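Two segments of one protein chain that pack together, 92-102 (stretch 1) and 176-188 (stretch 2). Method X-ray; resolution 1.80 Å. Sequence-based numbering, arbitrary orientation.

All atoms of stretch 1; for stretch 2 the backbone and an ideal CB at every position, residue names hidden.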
# COMPACT_ATOMS: atom_id res chain seq x y z
N PRO A 92 -20.06 -5.99 6.56
CA PRO A 92 -20.14 -7.13 5.63
C PRO A 92 -19.89 -6.74 4.12
O PRO A 92 -20.34 -5.72 3.69
CB PRO A 92 -21.58 -7.62 5.83
CG PRO A 92 -22.32 -6.42 6.26
CD PRO A 92 -21.38 -5.62 7.10
N VAL A 93 -19.21 -7.57 3.33
CA VAL A 93 -18.97 -7.23 1.90
C VAL A 93 -20.23 -7.77 1.14
O VAL A 93 -20.46 -8.98 1.14
CB VAL A 93 -17.56 -7.84 1.41
CG1 VAL A 93 -17.35 -7.81 -0.12
CG2 VAL A 93 -16.34 -7.17 2.13
N PRO A 94 -21.06 -6.90 0.52
CA PRO A 94 -22.17 -7.47 -0.27
C PRO A 94 -21.58 -8.27 -1.39
O PRO A 94 -20.58 -7.86 -1.94
CB PRO A 94 -22.94 -6.25 -0.79
CG PRO A 94 -22.11 -5.08 -0.49
CD PRO A 94 -21.02 -5.44 0.45
N SER A 95 -22.11 -9.43 -1.69
CA SER A 95 -21.48 -10.23 -2.75
C SER A 95 -21.76 -9.55 -4.12
O SER A 95 -22.81 -8.88 -4.32
CB SER A 95 -21.95 -11.69 -2.75
OG SER A 95 -23.31 -11.76 -3.11
N PHE A 96 -20.77 -9.63 -5.01
CA PHE A 96 -20.81 -8.99 -6.32
C PHE A 96 -19.98 -9.87 -7.24
O PHE A 96 -18.75 -9.91 -7.10
CB PHE A 96 -20.22 -7.60 -6.18
CG PHE A 96 -20.40 -6.70 -7.38
CD1 PHE A 96 -19.44 -6.66 -8.37
CD2 PHE A 96 -21.47 -5.84 -7.45
CE1 PHE A 96 -19.54 -5.78 -9.44
CE2 PHE A 96 -21.60 -4.96 -8.51
CZ PHE A 96 -20.63 -4.95 -9.53
N ASP A 97 -20.67 -10.59 -8.12
CA ASP A 97 -20.08 -11.51 -9.08
C ASP A 97 -19.71 -10.75 -10.32
O ASP A 97 -20.58 -10.20 -11.00
CB ASP A 97 -21.06 -12.64 -9.38
CG ASP A 97 -20.52 -13.70 -10.34
OD1 ASP A 97 -19.32 -13.77 -10.56
OD2 ASP A 97 -21.34 -14.52 -10.83
N ASP A 98 -18.41 -10.73 -10.64
CA ASP A 98 -17.91 -9.91 -11.74
C ASP A 98 -16.89 -10.70 -12.55
O ASP A 98 -15.71 -10.63 -12.29
CB ASP A 98 -17.27 -8.65 -11.13
CG ASP A 98 -17.01 -7.55 -12.14
OD1 ASP A 98 -17.05 -7.80 -13.37
OD2 ASP A 98 -16.74 -6.44 -11.68
N PRO A 99 -17.35 -11.52 -13.51
CA PRO A 99 -16.40 -12.38 -14.22
C PRO A 99 -15.42 -11.67 -15.15
O PRO A 99 -14.40 -12.26 -15.51
CB PRO A 99 -17.30 -13.33 -15.01
CG PRO A 99 -18.68 -13.09 -14.54
CD PRO A 99 -18.73 -11.74 -13.97
N GLY A 100 -15.68 -10.41 -15.50
CA GLY A 100 -14.72 -9.58 -16.23
C GLY A 100 -13.44 -9.26 -15.45
O GLY A 100 -12.46 -8.76 -16.04
N ILE A 101 -13.42 -9.51 -14.15
CA ILE A 101 -12.21 -9.27 -13.37
C ILE A 101 -11.40 -10.57 -13.39
O ILE A 101 -11.93 -11.64 -13.04
CB ILE A 101 -12.52 -8.86 -11.92
CG1 ILE A 101 -13.52 -7.71 -11.86
CG2 ILE A 101 -11.21 -8.50 -11.15
CD1 ILE A 101 -13.14 -6.54 -12.70
N VAL A 102 -10.14 -10.48 -13.84
CA VAL A 102 -9.24 -11.63 -13.96
C VAL A 102 -8.09 -11.56 -12.95
O VAL A 102 -7.58 -10.49 -12.66
CB VAL A 102 -8.65 -11.74 -15.41
CG1 VAL A 102 -9.78 -11.98 -16.46
CG2 VAL A 102 -7.84 -10.50 -15.79
N UNK A 176 -13.57 0.78 -8.89
CA UNK A 176 -14.55 0.29 -7.95
C UNK A 176 -14.72 -1.22 -8.06
O UNK A 176 -14.64 -1.94 -7.07
CB UNK A 176 -15.89 0.99 -8.17
N UNK A 177 -14.86 -1.71 -9.29
CA UNK A 177 -15.02 -3.14 -9.52
C UNK A 177 -13.80 -3.95 -9.06
O UNK A 177 -13.96 -5.00 -8.46
CB UNK A 177 -15.28 -3.40 -11.01
N UNK A 178 -12.60 -3.44 -9.29
CA UNK A 178 -11.37 -4.09 -8.83
C UNK A 178 -11.24 -4.11 -7.30
O UNK A 178 -10.87 -5.14 -6.71
CB UNK A 178 -10.16 -3.38 -9.44
N UNK A 179 -11.53 -2.98 -6.65
CA UNK A 179 -11.57 -2.97 -5.18
C UNK A 179 -12.56 -4.02 -4.65
O UNK A 179 -12.26 -4.76 -3.71
CB UNK A 179 -11.95 -1.58 -4.67
N UNK A 180 -13.75 -4.08 -5.22
CA UNK A 180 -14.73 -5.11 -4.83
C UNK A 180 -14.13 -6.51 -4.89
O UNK A 180 -14.35 -7.31 -3.99
CB UNK A 180 -15.96 -5.04 -5.73
N UNK A 181 -13.42 -6.82 -5.96
CA UNK A 181 -12.85 -8.15 -6.11
C UNK A 181 -11.79 -8.42 -5.05
O UNK A 181 -11.76 -9.46 -4.41
CB UNK A 181 -12.25 -8.32 -7.51
N UNK A 182 -10.90 -7.47 -4.86
CA UNK A 182 -9.87 -7.64 -3.83
C UNK A 182 -10.48 -7.90 -2.40
O UNK A 182 -10.04 -8.81 -1.68
CB UNK A 182 -8.98 -6.39 -3.80
N UNK A 183 -11.48 -7.09 -2.00
CA UNK A 183 -12.06 -7.19 -0.66
C UNK A 183 -12.93 -8.45 -0.46
O UNK A 183 -13.00 -8.96 0.63
CB UNK A 183 -12.90 -5.94 -0.38
N UNK A 184 -13.47 -8.99 -1.57
CA UNK A 184 -14.18 -10.26 -1.56
C UNK A 184 -13.22 -11.37 -1.14
O UNK A 184 -13.59 -12.27 -0.36
CB UNK A 184 -14.79 -10.56 -2.93
N UNK A 185 -12.00 -11.34 -1.66
CA UNK A 185 -11.01 -12.39 -1.34
C UNK A 185 -10.60 -12.29 0.11
O UNK A 185 -10.51 -13.30 0.82
CB UNK A 185 -9.78 -12.28 -2.24
N UNK A 186 -10.36 -11.05 0.56
CA UNK A 186 -10.08 -10.80 1.99
C UNK A 186 -11.22 -11.33 2.88
O UNK A 186 -11.00 -12.14 3.81
CB UNK A 186 -9.88 -9.30 2.24
N UNK A 187 -12.43 -10.95 2.53
CA UNK A 187 -13.63 -11.46 3.21
C UNK A 187 -13.69 -12.97 3.29
O UNK A 187 -14.01 -13.51 4.35
CB UNK A 187 -14.89 -10.95 2.50
N UNK A 188 -13.43 -13.66 2.17
CA UNK A 188 -13.45 -15.10 2.09
C UNK A 188 -12.52 -15.71 3.15
O UNK A 188 -12.85 -16.73 3.73
CB UNK A 188 -13.05 -15.56 0.69

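Stretch 2 is helical throughout, so its positions meet the extended run of stretch 1 every three or four residues. At 176 the ideal CB finds nothing of stretch 1 within 5.5 Å; the contact sets no rule, and Ala176 sits there.

Position 177 is richer. Its CB points toward stretch 1 and lies 3.4 Å from Asp98 OD2, with Ile101 CD1 at 4.2 Å. A carboxylate so near asks for a donor; serine, asparagine, lysine or arginine could answer, but a long cation could also follow the turn from Asp98 to Ile101. The residue is Arg177. It closes a two-pronged salt bridge, NE to Asp98 OD2 and NH2 to Asp98 OD1, both 2.9 Å, the carboxylate lying at the guanidinium edge. One water also donates to Asp98 OD2 and to the Arg177 backbone O, tying the same carboxylate to the helix itself.

The CB of 178 points sideways, 5.4 Å from Ile101 CD1, so an apolar chain long enough to bend back would suit. Leu178 does so, its CD2 3.7 Å from Ile101 CG2. Position 179 is out of reach and holds Ile179.

At 180 the CB points toward the Phe96 ring, 4.7 Å from CD1. Leucine or methionine could cover that face, as could an aromatic; a long cation would add charge. Arg180 lays its guanidinium flat on the ring, planes 10° apart and CZ 4.0 Å from the Phe96 centroid, while its CD makes a CH-pi contact over the face. A water accepting from Arg180 NH1 donates to Pro94 O.

Position 181 faces Ile101 CG2, 3.8 Å from the ideal CB, with the carbonyls of Asp98 and Ile101 farther out. An aliphatic residue would satisfy the first, a long amphipathic one both. In Lys181, CG packs 3.6 Å from Ile101 CG2, and Lys181 NZ donates to a water whose O atom lies 3.0 Å from NZ; that water in turn donates to Asp98 O and Ile101 O.

Position 182 points away, leaving stretch 1 indifferent to Val182. At 183 the CB looks toward Val93, 4.4 Å from CG2, and any mid-sized apolar chain would do; Ile183 sets CG1 4.1 Å from Val93 CG1. Position 184 turns sideways beside the same valine, where a small residue suffices: Ala184.

At 185 stretch 1 is distant and even a CB would have room; the residue is Gly185. The CB of 186 points sideways, and selenomethionine Met186 leads its end away. Position 187 again faces Val93, CG2 lying 4.1 Å from the ideal CB, so a methyl already makes contact: Ala187 CB rests 4.0 Å from Val93 CG2. Beyond reach, 188 is Ala188.

Stretch 2, residues 176-188: ARLIRKVIAGMAA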
# COMPACT_ATOMS: atom_id res chain seq x y z
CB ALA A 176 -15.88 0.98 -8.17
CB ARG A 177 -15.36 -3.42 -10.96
CG ARG A 177 -16.76 -2.94 -11.35
CD ARG A 177 -16.87 -2.87 -12.83
NE ARG A 177 -16.69 -4.19 -13.43
CZ ARG A 177 -16.45 -4.38 -14.71
NH1 ARG A 177 -16.43 -3.37 -15.58
NH2 ARG A 177 -16.26 -5.61 -15.15
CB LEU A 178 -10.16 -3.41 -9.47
CG LEU A 178 -10.02 -3.82 -10.96
CD1 LEU A 178 -9.19 -2.86 -11.79
CD2 LEU A 178 -9.42 -5.27 -11.05
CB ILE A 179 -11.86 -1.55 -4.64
CG1 ILE A 179 -10.70 -0.61 -4.97
CG2 ILE A 179 -12.11 -1.63 -3.09
CD1 ILE A 179 -10.99 0.89 -4.97
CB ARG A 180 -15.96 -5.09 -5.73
CG ARG A 180 -16.92 -3.89 -5.53
CD ARG A 180 -18.02 -4.00 -6.54
NE ARG A 180 -19.10 -3.00 -6.49
CZ ARG A 180 -20.12 -3.05 -5.64
NH1 ARG A 180 -20.18 -3.99 -4.72
NH2 ARG A 180 -21.08 -2.13 -5.69
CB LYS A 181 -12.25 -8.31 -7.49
CG LYS A 181 -11.79 -9.73 -7.77
CD LYS A 181 -12.91 -10.74 -7.85
CE LYS A 181 -12.35 -12.10 -8.22
NZ LYS A 181 -13.36 -13.12 -8.24
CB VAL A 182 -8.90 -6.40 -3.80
CG1 VAL A 182 -7.98 -6.50 -2.51
CG2 VAL A 182 -8.03 -6.33 -5.06
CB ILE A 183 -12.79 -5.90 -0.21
CG1 ILE A 183 -14.05 -5.62 -1.01
CG2 ILE A 183 -11.80 -4.71 -0.21
CD1 ILE A 183 -14.82 -4.32 -0.54
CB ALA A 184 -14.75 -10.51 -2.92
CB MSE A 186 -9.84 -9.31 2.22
CG MSE A 186 -8.56 -8.85 1.53
SE MSE A 186 -8.44 -6.93 1.69
CE MSE A 186 -6.74 -6.67 0.84
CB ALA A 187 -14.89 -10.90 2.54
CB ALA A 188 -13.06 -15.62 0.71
O HOH W 1 -18.71 -5.89 -3.17
O HOH W 2 -16.00 -6.60 -9.08
O HOH W 3 -16.25 -11.57 -8.92
O HOH W 4 -14.01 -12.48 -11.12
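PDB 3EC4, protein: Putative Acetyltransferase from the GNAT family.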